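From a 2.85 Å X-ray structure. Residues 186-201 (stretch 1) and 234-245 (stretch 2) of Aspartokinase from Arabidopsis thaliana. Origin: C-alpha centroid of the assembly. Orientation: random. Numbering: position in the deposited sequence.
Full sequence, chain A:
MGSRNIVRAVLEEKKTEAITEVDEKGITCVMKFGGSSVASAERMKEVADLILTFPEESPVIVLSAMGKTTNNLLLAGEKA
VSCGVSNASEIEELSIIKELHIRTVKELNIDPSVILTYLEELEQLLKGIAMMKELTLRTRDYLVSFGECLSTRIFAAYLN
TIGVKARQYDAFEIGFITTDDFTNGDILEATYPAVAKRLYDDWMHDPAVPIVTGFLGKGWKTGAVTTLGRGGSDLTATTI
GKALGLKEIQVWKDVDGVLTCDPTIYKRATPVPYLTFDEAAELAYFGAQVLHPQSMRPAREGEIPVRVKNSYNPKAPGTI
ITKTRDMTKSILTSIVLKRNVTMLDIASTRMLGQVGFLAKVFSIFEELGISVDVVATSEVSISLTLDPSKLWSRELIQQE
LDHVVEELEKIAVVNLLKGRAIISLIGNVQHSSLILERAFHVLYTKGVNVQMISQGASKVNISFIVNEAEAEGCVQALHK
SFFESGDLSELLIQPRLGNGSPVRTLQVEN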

# COMPACT_ATOMS: atom_id res chain seq x y z
N ASP A 186 10.33 20.28 16.09
CA ASP A 186 11.39 19.89 15.17
C ASP A 186 12.68 20.65 15.46
O ASP A 186 12.68 21.88 15.59
CB ASP A 186 10.93 20.15 13.73
CG ASP A 186 11.71 19.35 12.70
OD1 ASP A 186 12.54 18.50 13.09
OD2 ASP A 186 11.49 19.57 11.50
N ILE A 187 13.79 19.92 15.57
CA ILE A 187 15.10 20.52 15.82
C ILE A 187 15.61 21.31 14.61
O ILE A 187 15.73 20.76 13.51
CB ILE A 187 16.15 19.48 16.25
CG1 ILE A 187 15.79 18.89 17.62
CG2 ILE A 187 17.55 20.10 16.26
CD1 ILE A 187 16.82 17.93 18.21
N LEU A 188 15.90 22.60 14.82
CA LEU A 188 16.39 23.51 13.77
C LEU A 188 17.92 23.55 13.68
O LEU A 188 18.61 23.41 14.70
CB LEU A 188 15.84 24.92 13.98
CG LEU A 188 14.33 25.14 13.90
CD1 LEU A 188 13.98 26.55 14.35
CD2 LEU A 188 13.78 24.86 12.50
N GLU A 189 18.44 23.76 12.48
CA GLU A 189 19.89 23.68 12.22
C GLU A 189 20.78 24.54 13.12
O GLU A 189 21.95 24.20 13.33
CB GLU A 189 20.20 23.95 10.74
CG GLU A 189 20.51 22.69 9.91
CD GLU A 189 21.91 22.12 10.17
OE1 GLU A 189 22.85 22.91 10.42
OE2 GLU A 189 22.06 20.87 10.12
N ALA A 190 20.23 25.63 13.66
CA ALA A 190 20.98 26.54 14.55
C ALA A 190 21.33 25.91 15.90
O ALA A 190 22.13 26.47 16.67
CB ALA A 190 20.21 27.84 14.74
N THR A 191 20.75 24.75 16.18
CA THR A 191 20.95 24.03 17.44
C THR A 191 22.39 23.53 17.61
O THR A 191 22.96 23.68 18.68
CB THR A 191 19.91 22.86 17.58
OG1 THR A 191 18.60 23.40 17.81
CG2 THR A 191 20.26 21.93 18.74
N TYR A 192 22.96 22.96 16.55
CA TYR A 192 24.31 22.38 16.63
C TYR A 192 25.41 23.37 17.05
O TYR A 192 26.16 23.09 17.99
CB TYR A 192 24.69 21.63 15.35
CG TYR A 192 23.71 20.56 14.96
CD1 TYR A 192 22.87 20.73 13.86
CD2 TYR A 192 23.59 19.38 15.70
CE1 TYR A 192 21.94 19.76 13.50
CE2 TYR A 192 22.67 18.40 15.35
CZ TYR A 192 21.85 18.59 14.24
OH TYR A 192 20.93 17.63 13.88
N PRO A 193 25.51 24.53 16.37
CA PRO A 193 26.50 25.53 16.79
C PRO A 193 26.23 26.13 18.19
O PRO A 193 27.19 26.37 18.94
CB PRO A 193 26.40 26.62 15.71
CG PRO A 193 25.75 25.94 14.54
CD PRO A 193 24.79 24.98 15.16
N ALA A 194 24.96 26.35 18.51
CA ALA A 194 24.57 26.94 19.80
C ALA A 194 24.90 26.04 20.98
O ALA A 194 25.39 26.52 22.01
CB ALA A 194 23.09 27.29 19.80
N VAL A 195 24.64 24.75 20.82
CA VAL A 195 24.85 23.77 21.88
C VAL A 195 26.33 23.46 22.10
O VAL A 195 26.79 23.39 23.25
CB VAL A 195 24.02 22.48 21.63
CG1 VAL A 195 24.53 21.30 22.46
CG2 VAL A 195 22.55 22.74 21.93
N ALA A 196 27.07 23.28 21.01
CA ALA A 196 28.51 23.04 21.08
C ALA A 196 29.23 24.18 21.80
O ALA A 196 30.12 23.94 22.62
CB ALA A 196 29.09 22.83 19.69
N LYS A 197 28.81 25.41 21.50
CA LYS A 197 29.39 26.62 22.08
C LYS A 197 29.10 26.74 23.58
O LYS A 197 29.99 27.08 24.37
CB LYS A 197 28.87 27.86 21.35
CG LYS A 197 29.80 29.07 21.36
CD LYS A 197 29.41 30.08 22.42
CE LYS A 197 29.68 31.50 21.96
NZ LYS A 197 31.09 31.71 21.54
N ARG A 198 27.86 26.45 23.96
CA ARG A 198 27.43 26.55 25.36
C ARG A 198 28.04 25.45 26.22
O ARG A 198 28.47 25.70 27.35
CB ARG A 198 25.90 26.51 25.45
CG ARG A 198 25.29 27.55 26.39
CD ARG A 198 25.47 27.21 27.86
NE ARG A 198 24.50 27.92 28.69
CZ ARG A 198 24.32 27.72 29.99
NH1 ARG A 198 25.06 26.83 30.64
NH2 ARG A 198 23.40 28.42 30.65
N LEU A 199 28.09 24.23 25.68
CA LEU A 199 28.64 23.09 26.40
C LEU A 199 30.16 23.13 26.50
O LEU A 199 30.73 22.58 27.44
CB LEU A 199 28.16 21.76 25.81
CG LEU A 199 26.74 21.28 26.14
CD1 LEU A 199 26.43 19.96 25.44
CD2 LEU A 199 26.52 21.14 27.65
N TYR A 200 30.82 23.78 25.53
CA TYR A 200 32.28 23.91 25.58
C TYR A 200 32.80 25.05 26.46
O TYR A 200 33.80 24.89 27.15
CB TYR A 200 32.90 23.95 24.18
CG TYR A 200 33.63 22.67 23.85
CD1 TYR A 200 34.98 22.69 23.46
CD2 TYR A 200 32.98 21.43 23.96
CE1 TYR A 200 35.66 21.50 23.17
CE2 TYR A 200 33.65 20.23 23.68
CZ TYR A 200 34.98 20.27 23.29
OH TYR A 200 35.64 19.10 23.01
N ASP A 201 32.11 26.19 26.43
CA ASP A 201 32.44 27.31 27.30
C ASP A 201 32.39 26.91 28.78
O ASP A 201 33.24 27.33 29.58
CB ASP A 201 31.52 28.51 27.04
CG ASP A 201 31.83 29.21 25.71
OD1 ASP A 201 32.89 28.94 25.11
OD2 ASP A 201 30.99 30.03 25.27
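Stretch 2, residues 234-245: DLTATTIGKALG

The most unusual feature of this contact is the way Lys242 lies over the ring of Tyr192. Its NZ stands 3.8 Å from the centroid of the Tyr192 ring, defined by CG, CD1, CD2, CE1, CE2 and CZ, and 22° off the normal, a cation-pi contact, while its CD sits 3.9 Å from the same centroid in a CH-pi contact. An extended lysine suits this place because its methylenes and its charge can both use an aromatic face; chi1 to chi3 are all t, and the chain bends only at chi4, near -92°. The charge also meets Glu189, in the turn before the first helix, through a long salt bridge of 3.6 Å between Glu189 OE2 and Lys242 NZ.

Stretch 2 is helical from Asp234, continuing a helix that begins earlier in the chain, and it crosses the helix of stretch 1 at -78°, so the two run nearly perpendicular. The axes approach to 8.6 Å. At the nearest point of the backbones, a large and a small residue meet: the CA atoms of Tyr192 and Ala243 are 4.5 Å apart. Ala243 CB lies 3.6 Å from Tyr192 O and Ala196 CB lies 3.2 Å from Ala243 O. The alanine methyls at Ala243 and Ala196 each rest against a backbone carbonyl oxygen of the other stretch.

Towards the end of stretch 2, Leu244 acts as a knob among Val195, Ala196, Leu199 and Tyr200. Its CD1 is 4.0 Å from Leu199 CD1 and 4.3 Å from Val195 CG1, and its CD2 meets the edge of the Tyr200 ring, 4.3 Å from CE2. A branched leucine can thus reach several apolar neighbours at once. Gly245 then leaves the helix in a Schellman motif with positive phi, a conformation that glycine adopts readily.

Earlier in stretch 2, Leu235 and Thr239, one helical turn apart, receive Ile187, which lies ahead of the first helix in sequence. Ile187 CD1 is 3.8 Å from Leu235 CG and 3.2 Å from Thr239 OG1. Thr239 suits this mixed setting: its OG1 donates a 2.7 Å hydrogen bond to Leu235 O, while its methyl CG2 packs 3.9 Å from Thr191 CG2. No direct hydrogen bond joins the stretches, but a water does: it donates to Thr239 OG1 at 3.0 Å and is hydrogen-bonded to Tyr192 OH at 2.9 Å. Tyrosine suits this place because its ring face lies under the lysine, its CD2 packs 3.9 Å from Ala243 CB, and its hydroxyl reaches the bridging water.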

# COMPACT_ATOMS: atom_id res chain seq x y z
N ASP A 234 16.33 9.91 22.98
CA ASP A 234 17.30 9.35 22.03
C ASP A 234 17.79 10.45 21.09
O ASP A 234 19.00 10.61 20.88
CB ASP A 234 16.71 8.18 21.23
CG ASP A 234 16.39 6.95 22.10
OD1 ASP A 234 17.13 6.65 23.07
OD2 ASP A 234 15.41 6.25 21.77
N LEU A 235 16.85 11.22 20.54
CA LEU A 235 17.16 12.34 19.64
C LEU A 235 18.11 13.36 20.29
O LEU A 235 19.06 13.82 19.66
CB LEU A 235 15.89 13.03 19.17
CG LEU A 235 16.04 14.18 18.16
CD1 LEU A 235 16.80 13.75 16.91
CD2 LEU A 235 14.67 14.76 17.78
N THR A 236 17.83 13.70 21.55
CA THR A 236 18.68 14.60 22.32
C THR A 236 20.11 14.08 22.36
O THR A 236 21.05 14.85 22.17
CB THR A 236 18.15 14.76 23.75
OG1 THR A 236 16.85 15.33 23.69
CG2 THR A 236 19.03 15.69 24.55
N ALA A 237 20.25 12.78 22.59
CA ALA A 237 21.57 12.16 22.66
C ALA A 237 22.33 12.26 21.34
O ALA A 237 23.50 12.64 21.32
CB ALA A 237 21.47 10.72 23.12
N THR A 238 21.67 11.93 20.23
CA THR A 238 22.29 11.97 18.90
C THR A 238 22.58 13.40 18.44
O THR A 238 23.61 13.65 17.81
CB THR A 238 21.44 11.27 17.84
OG1 THR A 238 20.13 11.84 17.82
CG2 THR A 238 21.34 9.78 18.13
N THR A 239 21.67 14.32 18.75
CA THR A 239 21.86 15.74 18.47
C THR A 239 23.15 16.23 19.12
O THR A 239 24.04 16.73 18.43
CB THR A 239 20.65 16.57 18.94
OG1 THR A 239 19.47 16.09 18.28
CG2 THR A 239 20.84 18.05 18.63
N ILE A 240 23.26 16.06 20.44
CA ILE A 240 24.49 16.40 21.18
C ILE A 240 25.72 15.74 20.55
O ILE A 240 26.78 16.37 20.43
CB ILE A 240 24.36 16.03 22.67
CG1 ILE A 240 23.34 16.94 23.35
CG2 ILE A 240 25.70 16.14 23.38
CD1 ILE A 240 22.81 16.39 24.65
N GLY A 241 25.58 14.49 20.13
CA GLY A 241 26.64 13.76 19.44
C GLY A 241 27.17 14.49 18.21
O GLY A 241 28.37 14.73 18.11
N LYS A 242 26.26 14.84 17.30
CA LYS A 242 26.60 15.58 16.07
C LYS A 242 27.18 16.96 16.39
O LYS A 242 28.16 17.38 15.77
CB LYS A 242 25.38 15.71 15.15
CG LYS A 242 25.63 16.50 13.86
CD LYS A 242 24.45 16.43 12.90
CE LYS A 242 24.79 17.01 11.52
NZ LYS A 242 24.46 18.46 11.38
N ALA A 243 26.58 17.64 17.36
CA ALA A 243 27.00 18.99 17.74
C ALA A 243 28.42 19.03 18.29
O ALA A 243 29.14 20.01 18.11
CB ALA A 243 26.02 19.58 18.74
N LEU A 244 28.82 17.95 18.96
CA LEU A 244 30.14 17.87 19.59
C LEU A 244 31.11 16.93 18.86
O LEU A 244 32.24 16.73 19.31
CB LEU A 244 30.00 17.48 21.07
CG LEU A 244 29.65 18.56 22.10
CD1 LEU A 244 28.21 19.04 21.95
CD2 LEU A 244 29.89 18.05 23.52
N GLY A 245 30.65 16.37 17.74
CA GLY A 245 31.47 15.48 16.91
C GLY A 245 32.13 14.33 17.66
O GLY A 245 33.31 14.03 17.43
O HOH W 1 18.70 16.91 15.55